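Local coordinates for protein probable intron-encoded endonuclease 1 (Wickerhamomyces canadensis, PDB 6X1J) that cleaves double-stranded DNA as a LAGLIDADG homing endonuclease, acting in the homing of an intron in the mitochondrial 21S rRNA gene, at residues T31-K34 against I35-E38; K66-A69 against Y70-I74; K151-N155 against K156-N160. All blocks are in the same frame, centred on the assembly; numbering follows the deposited sequence. Where two conformers were deposited one is given.

Contact 1 of 3, residues T31-K34 against I35-E38; sequences TLSK and IQEE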
# COMPACT_ATOMS: atom_id res chain seq x y z
N THR A 31 -10.38 -5.87 15.65
CA THR A 31 -9.27 -6.34 14.75
C THR A 31 -9.59 -6.08 13.25
O THR A 31 -10.77 -6.08 12.86
CB THR A 31 -8.95 -7.82 15.05
OG1 THR A 31 -10.10 -8.59 14.75
CG2 THR A 31 -8.57 -8.07 16.49
N LEU A 32 -8.56 -5.89 12.41
CA LEU A 32 -8.78 -5.79 10.94
C LEU A 32 -9.32 -7.13 10.46
O LEU A 32 -8.97 -8.14 11.05
CB LEU A 32 -7.48 -5.42 10.21
CG LEU A 32 -6.91 -4.05 10.59
CD1 LEU A 32 -5.62 -3.76 9.83
CD2 LEU A 32 -7.94 -2.94 10.40
N SER A 33 -10.22 -7.10 9.49
CA SER A 33 -10.65 -8.29 8.72
C SER A 33 -9.40 -8.88 8.04
O SER A 33 -8.40 -8.13 7.87
CB SER A 33 -11.73 -7.92 7.72
OG SER A 33 -11.22 -7.07 6.69
N LYS A 34 -9.50 -10.16 7.64
CA LYS A 34 -8.53 -10.83 6.75
C LYS A 34 -8.28 -9.92 5.53
O LYS A 34 -7.07 -9.67 5.24
CB LYS A 34 -9.06 -12.21 6.34
CG LYS A 34 -8.04 -13.14 5.67
CD LYS A 34 -8.57 -14.53 5.34
CE LYS A 34 -7.52 -15.53 4.90
NZ LYS A 34 -7.06 -15.34 3.50
N ILE A 35 -9.35 -9.43 4.86
CA ILE A 35 -9.21 -8.61 3.63
C ILE A 35 -8.42 -7.35 3.94
O ILE A 35 -7.48 -7.01 3.18
CB ILE A 35 -10.56 -8.28 3.00
CG1 ILE A 35 -11.18 -9.53 2.37
CG2 ILE A 35 -10.40 -7.14 2.01
CD1 ILE A 35 -12.55 -9.32 1.76
N GLN A 36 -8.79 -6.67 5.01
CA GLN A 36 -8.14 -5.38 5.36
C GLN A 36 -6.68 -5.63 5.69
O GLN A 36 -5.83 -4.80 5.32
CB GLN A 36 -8.87 -4.76 6.54
CG GLN A 36 -10.22 -4.21 6.13
CD GLN A 36 -11.16 -3.91 7.28
OE1 GLN A 36 -11.06 -4.46 8.38
NE2 GLN A 36 -12.06 -2.99 7.02
N GLU A 37 -6.40 -6.75 6.36
CA GLU A 37 -5.05 -7.01 6.89
C GLU A 37 -4.16 -7.19 5.66
O GLU A 37 -3.11 -6.54 5.63
CB GLU A 37 -5.04 -8.21 7.83
CG GLU A 37 -3.68 -8.49 8.44
CD GLU A 37 -3.51 -9.90 9.00
OE1 GLU A 37 -4.47 -10.38 9.64
OE2 GLU A 37 -2.44 -10.52 8.79
N GLU A 38 -4.59 -8.05 4.73
CA GLU A 38 -3.81 -8.47 3.53
C GLU A 38 -3.69 -7.28 2.59
O GLU A 38 -2.59 -7.05 2.08
CB GLU A 38 -4.39 -9.71 2.85
CG GLU A 38 -4.34 -10.94 3.75
CD GLU A 38 -5.01 -12.19 3.19
OE1 GLU A 38 -5.25 -12.26 1.96
OE2 GLU A 38 -5.28 -13.10 3.99

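Contact 2 of 3, residues K66-A69 against Y70-I74; sequences KNKA and YIEHI. With nucleotides of chain B.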
# COMPACT_ATOMS: atom_id res chain seq x y z
N LYS A 66 -2.33 10.39 -6.34
CA LYS A 66 -2.73 11.14 -7.55
C LYS A 66 -4.07 10.61 -8.04
O LYS A 66 -4.90 11.43 -8.35
CB LYS A 66 -1.70 10.96 -8.67
CG LYS A 66 -1.95 11.77 -9.93
CD LYS A 66 -0.94 11.50 -11.04
CE LYS A 66 -1.13 12.45 -12.21
NZ LYS A 66 -0.56 13.78 -11.89
N ASN A 67 -4.25 9.29 -8.13
CA ASN A 67 -5.44 8.69 -8.77
C ASN A 67 -6.67 8.75 -7.84
O ASN A 67 -6.66 8.18 -6.75
CB ASN A 67 -5.07 7.30 -9.24
CG ASN A 67 -6.13 6.68 -10.13
OD1 ASN A 67 -5.83 6.26 -11.24
ND2 ASN A 67 -7.35 6.58 -9.65
N LYS A 68 -7.75 9.35 -8.30
CA LYS A 68 -8.96 9.60 -7.50
C LYS A 68 -9.71 8.30 -7.31
O LYS A 68 -10.18 8.00 -6.19
CB LYS A 68 -9.85 10.62 -8.22
CG LYS A 68 -11.11 11.06 -7.47
CD LYS A 68 -11.90 12.14 -8.24
CE LYS A 68 -13.01 12.78 -7.43
NZ LYS A 68 -14.24 11.97 -7.57
N ALA A 69 -9.90 7.55 -8.38
CA ALA A 69 -10.65 6.29 -8.28
C ALA A 69 -9.91 5.38 -7.29
O ALA A 69 -10.60 4.74 -6.51
CB ALA A 69 -10.82 5.68 -9.63
N TYR A 70 -8.57 5.41 -7.24
CA TYR A 70 -7.78 4.47 -6.39
C TYR A 70 -7.96 4.79 -4.90
O TYR A 70 -8.30 3.87 -4.13
CB TYR A 70 -6.29 4.44 -6.76
CG TYR A 70 -5.51 3.37 -6.02
CD1 TYR A 70 -5.93 2.05 -6.04
CD2 TYR A 70 -4.37 3.67 -5.30
CE1 TYR A 70 -5.23 1.06 -5.36
CE2 TYR A 70 -3.67 2.69 -4.62
CZ TYR A 70 -4.10 1.38 -4.65
OH TYR A 70 -3.41 0.40 -3.97
N ILE A 71 -7.72 6.05 -4.49
CA ILE A 71 -7.92 6.46 -3.08
C ILE A 71 -9.37 6.19 -2.65
O ILE A 71 -9.58 5.78 -1.48
CB ILE A 71 -7.50 7.91 -2.81
CG1 ILE A 71 -7.42 8.18 -1.31
CG2 ILE A 71 -8.44 8.89 -3.49
CD1 ILE A 71 -6.62 9.45 -0.93
N GLU A 72 -10.35 6.40 -3.52
CA GLU A 72 -11.77 6.16 -3.13
C GLU A 72 -12.01 4.65 -2.90
O GLU A 72 -12.73 4.28 -1.92
CB GLU A 72 -12.74 6.69 -4.18
CG GLU A 72 -12.89 8.20 -4.17
CD GLU A 72 -13.72 8.74 -5.33
OE1 GLU A 72 -14.32 7.92 -6.10
OE2 GLU A 72 -13.75 9.96 -5.49
N HIS A 73 -11.34 3.81 -3.68
CA HIS A 73 -11.33 2.34 -3.47
C HIS A 73 -10.70 1.95 -2.11
O HIS A 73 -11.26 1.06 -1.44
CB HIS A 73 -10.59 1.67 -4.63
CG HIS A 73 -10.41 0.21 -4.42
ND1 HIS A 73 -11.46 -0.69 -4.58
CD2 HIS A 73 -9.33 -0.50 -4.03
CE1 HIS A 73 -11.02 -1.90 -4.35
NE2 HIS A 73 -9.72 -1.81 -4.00
N ILE A 74 -9.56 2.54 -1.75
CA ILE A 74 -8.81 2.21 -0.49
C ILE A 74 -9.70 2.61 0.70
O ILE A 74 -9.97 1.77 1.59
CB ILE A 74 -7.43 2.90 -0.49
CG1 ILE A 74 -6.51 2.36 -1.59
CG2 ILE A 74 -6.78 2.77 0.88
CD1 ILE A 74 -6.18 0.90 -1.47
P DA B 13 2.61 13.43 -10.87
OP1 DA B 13 2.50 12.61 -12.11
OP2 DA B 13 1.59 14.42 -10.51
O5' DA B 13 2.68 12.44 -9.62
C5' DA B 13 3.25 11.14 -9.74
C4' DA B 13 3.45 10.51 -8.38
O4' DA B 13 4.23 11.35 -7.50
C3' DA B 13 2.17 10.21 -7.61
O3' DA B 13 2.35 8.93 -6.97
C2' DA B 13 2.09 11.34 -6.61
C1' DA B 13 3.55 11.56 -6.28
N9 DA B 13 3.90 12.89 -5.79
C8 DA B 13 3.17 14.06 -5.80
N7 DA B 13 3.79 15.08 -5.25
C5 DA B 13 5.02 14.56 -4.88
C6 DA B 13 6.14 15.13 -4.27
N6 DA B 13 6.23 16.42 -3.91
N1 DA B 13 7.20 14.33 -4.02
C2 DA B 13 7.13 13.04 -4.37
N3 DA B 13 6.12 12.38 -4.93
C4 DA B 13 5.10 13.22 -5.20
P DA B 14 1.15 8.19 -6.29
OP1 DA B 14 1.34 6.71 -6.42
OP2 DA B 14 -0.14 8.68 -6.92
O5' DA B 14 1.30 8.76 -4.81
C5' DA B 14 1.83 8.02 -3.69
C4' DA B 14 3.33 8.17 -3.61
O4' DA B 14 3.71 9.58 -3.73
C3' DA B 14 3.99 7.67 -2.33
O3' DA B 14 5.29 7.26 -2.78
C2' DA B 14 4.18 8.94 -1.53
C1' DA B 14 4.50 9.95 -2.62
N9 DA B 14 4.23 11.35 -2.34
C8 DA B 14 3.06 12.04 -2.56
N7 DA B 14 3.12 13.30 -2.20
C5 DA B 14 4.41 13.45 -1.70
C6 DA B 14 5.09 14.54 -1.15
N6 DA B 14 4.56 15.76 -1.04
N1 DA B 14 6.35 14.35 -0.72
C2 DA B 14 6.88 13.12 -0.83
N3 DA B 14 6.34 12.02 -1.34
C4 DA B 14 5.09 12.25 -1.76

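Contact 3 of 3, residues K151-N155 against K156-N160; sequences KWDYN and KKTKN. With nucleotides of chain C; nucleotides of chain B.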
# COMPACT_ATOMS: atom_id res chain seq x y z
N LYS A 151 6.61 -0.95 -15.01
CA LYS A 151 7.14 -1.70 -16.17
C LYS A 151 8.66 -1.52 -16.22
O LYS A 151 9.18 -0.49 -15.77
CB LYS A 151 6.46 -1.20 -17.44
CG LYS A 151 4.96 -1.50 -17.51
CD LYS A 151 4.38 -1.07 -18.82
CE LYS A 151 2.89 -1.30 -19.00
NZ LYS A 151 2.51 -1.08 -20.41
N TRP A 152 9.38 -2.51 -16.75
CA TRP A 152 10.81 -2.37 -17.10
C TRP A 152 10.89 -1.52 -18.38
O TRP A 152 11.72 -0.60 -18.42
CB TRP A 152 11.39 -3.76 -17.28
CG TRP A 152 12.87 -3.83 -17.48
CD1 TRP A 152 13.49 -4.38 -18.55
CD2 TRP A 152 13.90 -3.44 -16.56
NE1 TRP A 152 14.84 -4.33 -18.38
CE2 TRP A 152 15.13 -3.78 -17.16
CE3 TRP A 152 13.92 -2.87 -15.28
CZ2 TRP A 152 16.36 -3.56 -16.55
CZ3 TRP A 152 15.14 -2.64 -14.67
CH2 TRP A 152 16.34 -2.99 -15.30
N ASP A 153 9.98 -1.77 -19.33
CA ASP A 153 10.00 -1.16 -20.69
C ASP A 153 8.69 -0.42 -20.95
O ASP A 153 7.61 -1.08 -21.05
CB ASP A 153 10.24 -2.21 -21.79
CG ASP A 153 10.49 -1.64 -23.19
OD1 ASP A 153 10.48 -0.40 -23.33
OD2 ASP A 153 10.68 -2.43 -24.12
N TYR A 154 8.75 0.92 -20.98
CA TYR A 154 7.55 1.77 -21.19
C TYR A 154 7.22 1.97 -22.68
O TYR A 154 6.16 2.57 -22.92
CB TYR A 154 7.70 3.09 -20.41
CG TYR A 154 7.49 2.92 -18.92
CD1 TYR A 154 8.56 2.59 -18.10
CD2 TYR A 154 6.23 3.02 -18.35
CE1 TYR A 154 8.39 2.40 -16.74
CE2 TYR A 154 6.05 2.83 -16.99
CZ TYR A 154 7.13 2.52 -16.19
OH TYR A 154 7.01 2.33 -14.84
N ASN A 155 8.04 1.50 -23.64
CA ASN A 155 7.61 1.49 -25.06
C ASN A 155 6.27 0.73 -25.15
O ASN A 155 6.24 -0.52 -24.99
CB ASN A 155 8.68 0.92 -26.02
CG ASN A 155 8.15 0.64 -27.42
OD1 ASN A 155 7.02 0.97 -27.76
ND2 ASN A 155 8.96 -0.01 -28.25
N LYS A 156 5.27 1.43 -25.66
CA LYS A 156 3.86 0.96 -25.78
C LYS A 156 3.77 -0.29 -26.66
O LYS A 156 2.83 -1.06 -26.47
CB LYS A 156 2.98 2.09 -26.35
CG LYS A 156 3.17 3.46 -25.71
CD LYS A 156 1.94 4.35 -25.77
CE LYS A 156 2.12 5.60 -24.94
NZ LYS A 156 3.43 6.22 -25.24
N LYS A 157 4.70 -0.46 -27.60
CA LYS A 157 4.64 -1.61 -28.56
C LYS A 157 5.61 -2.73 -28.15
O LYS A 157 5.67 -3.73 -28.87
CB LYS A 157 4.89 -1.17 -30.01
CG LYS A 157 4.72 0.32 -30.27
CD LYS A 157 4.36 0.67 -31.70
CE LYS A 157 4.67 2.11 -32.02
NZ LYS A 157 4.17 2.48 -33.37
N THR A 158 6.31 -2.62 -27.01
CA THR A 158 7.34 -3.60 -26.60
C THR A 158 6.73 -5.00 -26.51
O THR A 158 5.47 -5.16 -26.36
CB THR A 158 7.99 -3.26 -25.26
OG1 THR A 158 9.15 -4.10 -25.13
CG2 THR A 158 7.02 -3.43 -24.11
N LYS A 159 7.59 -6.01 -26.57
CA LYS A 159 7.18 -7.41 -26.31
C LYS A 159 7.76 -7.82 -24.95
O LYS A 159 7.53 -8.95 -24.54
CB LYS A 159 7.64 -8.25 -27.51
CG LYS A 159 7.01 -7.84 -28.84
CD LYS A 159 5.75 -8.62 -29.19
CE LYS A 159 4.90 -7.99 -30.28
NZ LYS A 159 3.89 -8.94 -30.83
N ASN A 160 8.57 -6.96 -24.35
CA ASN A 160 9.24 -7.25 -23.05
C ASN A 160 8.27 -6.86 -21.93
O ASN A 160 8.18 -5.65 -21.66
CB ASN A 160 10.53 -6.47 -22.85
CG ASN A 160 11.32 -6.87 -21.62
OD1 ASN A 160 10.93 -7.80 -20.86
ND2 ASN A 160 12.44 -6.18 -21.43
P DC C 18 4.26 4.14 -13.20
OP1 DC C 18 2.81 4.49 -13.21
OP2 DC C 18 4.66 2.77 -13.59
O5' DC C 18 5.06 5.09 -14.20
C5' DC C 18 5.01 6.48 -14.03
C4' DC C 18 6.07 7.13 -14.89
O4' DC C 18 7.39 6.89 -14.36
C3' DC C 18 6.12 6.75 -16.37
O3' DC C 18 5.72 7.86 -17.17
C2' DC C 18 7.56 6.26 -16.58
C1' DC C 18 8.31 6.89 -15.42
N1 DC C 18 9.52 6.19 -14.96
C2 DC C 18 10.73 6.88 -14.89
O2 DC C 18 10.76 8.08 -15.22
N3 DC C 18 11.84 6.23 -14.49
C4 DC C 18 11.76 4.95 -14.12
N4 DC C 18 12.88 4.35 -13.69
C5 DC C 18 10.53 4.23 -14.15
C6 DC C 18 9.44 4.89 -14.56
P DT B 6 17.84 -5.78 -20.49
OP1 DT B 6 18.88 -6.74 -20.14
OP2 DT B 6 16.43 -6.04 -20.05
O5' DT B 6 18.34 -4.36 -19.95
C5' DT B 6 19.65 -3.92 -20.31
C4' DT B 6 19.90 -2.54 -19.74
O4' DT B 6 19.29 -1.58 -20.64
C3' DT B 6 19.31 -2.28 -18.35
O3' DT B 6 20.11 -1.36 -17.59
C2' DT B 6 18.01 -1.54 -18.66
C1' DT B 6 18.47 -0.72 -19.86
N1 DT B 6 17.44 -0.13 -20.72
C2 DT B 6 17.74 1.07 -21.34
O2 DT B 6 18.80 1.65 -21.21
N3 DT B 6 16.72 1.59 -22.09
C4 DT B 6 15.48 1.04 -22.31
O4 DT B 6 14.67 1.65 -23.00
C5 DT B 6 15.22 -0.20 -21.62
C7 DT B 6 13.88 -0.85 -21.77
C6 DT B 6 16.20 -0.71 -20.87
P DC C 19 5.52 7.72 -18.77
OP1 DC C 19 4.78 8.89 -19.21
OP2 DC C 19 5.00 6.37 -19.07
O5' DC C 19 6.96 8.06 -19.33
C5' DC C 19 7.35 9.43 -19.26
C4' DC C 19 8.82 9.62 -19.57
O4' DC C 19 9.67 8.83 -18.70
C3' DC C 19 9.28 9.33 -21.01
O3' DC C 19 9.97 10.45 -21.57
C2' DC C 19 10.23 8.16 -20.86
C1' DC C 19 10.79 8.38 -19.46
N1 DC C 19 11.36 7.18 -18.81
C2 DC C 19 12.71 7.19 -18.47
O2 DC C 19 13.38 8.21 -18.67
N3 DC C 19 13.26 6.08 -17.91
C4 DC C 19 12.51 5.00 -17.70
N4 DC C 19 13.10 3.94 -17.15
C5 DC C 19 11.13 4.96 -18.05
C6 DC C 19 10.60 6.06 -18.60
O HOH W 1 8.55 -4.08 -19.40
O HOH W 2 13.01 -4.15 -23.56

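Contact 1 of 3, residues T31-K34 against I35-E38
Ser33 and Gln36 grip each other reciprocally in a capping box at the N-terminus of helix 34-45. The serine hydroxyl OG accepts from Gln36 N at 3.0 Å, nearly straight at 160°, while Gln36 OE1 takes the N-H of Ser33 N, also at 3.0 Å. Two amides close to the helix start are thus paired with side-chain oxygens. The serine torsion explains the first bond: chi1 of 68° places OG between the backbone N and the carbonyl carbon, where it faces the first turn. Gln36, with CG anti to its own carbonyl carbon, runs back along Ser33, its CG 3.1 Å from Ser33 OG. Regular helical bonding begins with Glu37 N to Ser33 O at 2.9 Å, and Glu38 N to Lys34 O follows. Across one turn, Lys34 NZ meets Glu38 OE2 at 2.9 Å in a salt bridge, reached through a bend at the last torsion of the lysine; the ammonium arrives on the syn lone pair, the side of OE1. Further out, Gln36 NE2 donates to Glu80 OE1 and Val77 O, which probably fixes the amide rotation and keeps OE1 turned to Ser33. Leu32 packs on Tyr81 and Phe112, and Thr137 OG1 is hydrogen-bonded to the remaining Glu38 oxygen, OE1.

Contact 2 of 3, residues K66-A69 against Y70-I74
Tyr70 rests its CB 3.8 Å from the backbone oxygen Asn67 O, and beside it Ala69 O accepts from His73 N at 3.1 Å. With CG anti to its N (chi1 -173°), Tyr70 turns inward. Ile74 CG1 sits 4.0 Å above one face of its ring, toward the rim, and the OH bonds Asp147 OD1, a residue at a potassium site. Ala69, by contrast, touches Glu222 of a loop. These residues stand in the first turns of helix 68-77, which follows strand 60-65 in the LAGLIDADG endonuclease fold, Asn67 holding the N-cap position. Lys68 runs extended from CB to CE and bends only at its final torsion (chi4 -87°), turning NZ in toward Glu72 OE2, which it meets at 2.9 Å on the syn lone pair in a salt bridge. Glu72 CG lies 3.4 Å from Lys68 O, alongside the backbone bond from Glu72 N to that same oxygen. With an alanine in place of Glu72, the Lys68 ammonium would probably lose its mate and its long chain would be set free to turn. Before the helix, Lys66 clamps consecutive DNA phosphates: its N donates to DA14 OP2 of chain B at 2.8 Å, and its NZ lies 2.6 Å from DA13 OP2 of chain B.

Contact 3 of 3, residues K151-N155 against K156-N160
Asp153 and Thr158 reach toward each other from opposite directions, and the bond from Thr158 OG1 to Asp153 OD2 is very short at 2.5 Å. The hydroxyl works twice, since OG1 also accepts from Asn160 N in an ST turn; it is anti to the backbone N of Thr158 (chi1 -168°), which aims it at the aspartate. The carboxylate is shared too: OD1 receives Asn155 N at 3.1 Å from above the carboxylate plane, closing an Asx turn. Next to this core a type I beta turn runs from Asn155 to Thr158, with Thr158 N bonded to Asn155 O at 2.9 Å. Asn155 OD1 reinforces it, taking Lys157 N at 2.7 Å from a position 51° out of the amide plane. A water joins the two arms, accepting from Asp153 N and donating to Asn160 O. The outer side is looser: Lys156 and Lys157 are exposed, and Lys156 adopts two conformers. By contrast, the Trp152 and Tyr154 rings are held on DNA. Trp152 NE1 donates to DT6 OP2 of chain B at 2.9 Å, Tyr154 OH to DC18 OP2 of chain C at 2.7 Å, and Tyr154 CD1 lies 3.5 Å from the base atom DC19 C5 of chain C. The loop extends from the antiparallel sheet that includes strands 149-151 and 163-165; such sheets form the DNA-binding saddle of LAGLIDADG endonucleases.

How the contacts relate
The three contacts follow one another along the chain, each local, with no nesting or crossing. Contact 1 ends the loop after helix 20-26 and starts helix 34-45, which leads toward Gly46 and Asp47 of the potassium sites. Contact 2 comes next, where strand 60-65 passes into helix 68-77; its centre is about 19 Å from that of contact 1, and nearest atoms are about 8 Å apart. Contact 3 folds the loop joining strands 149-151 and 163-165, just beyond Asp147 and Asp148. Contacts 1 and 3 lie on opposite sides of the chain's centre, their own centres about 35 Å apart. Contacts 2 and 3 reach DNA, while contact 1 stays about 14 Å from it at its nearest atom.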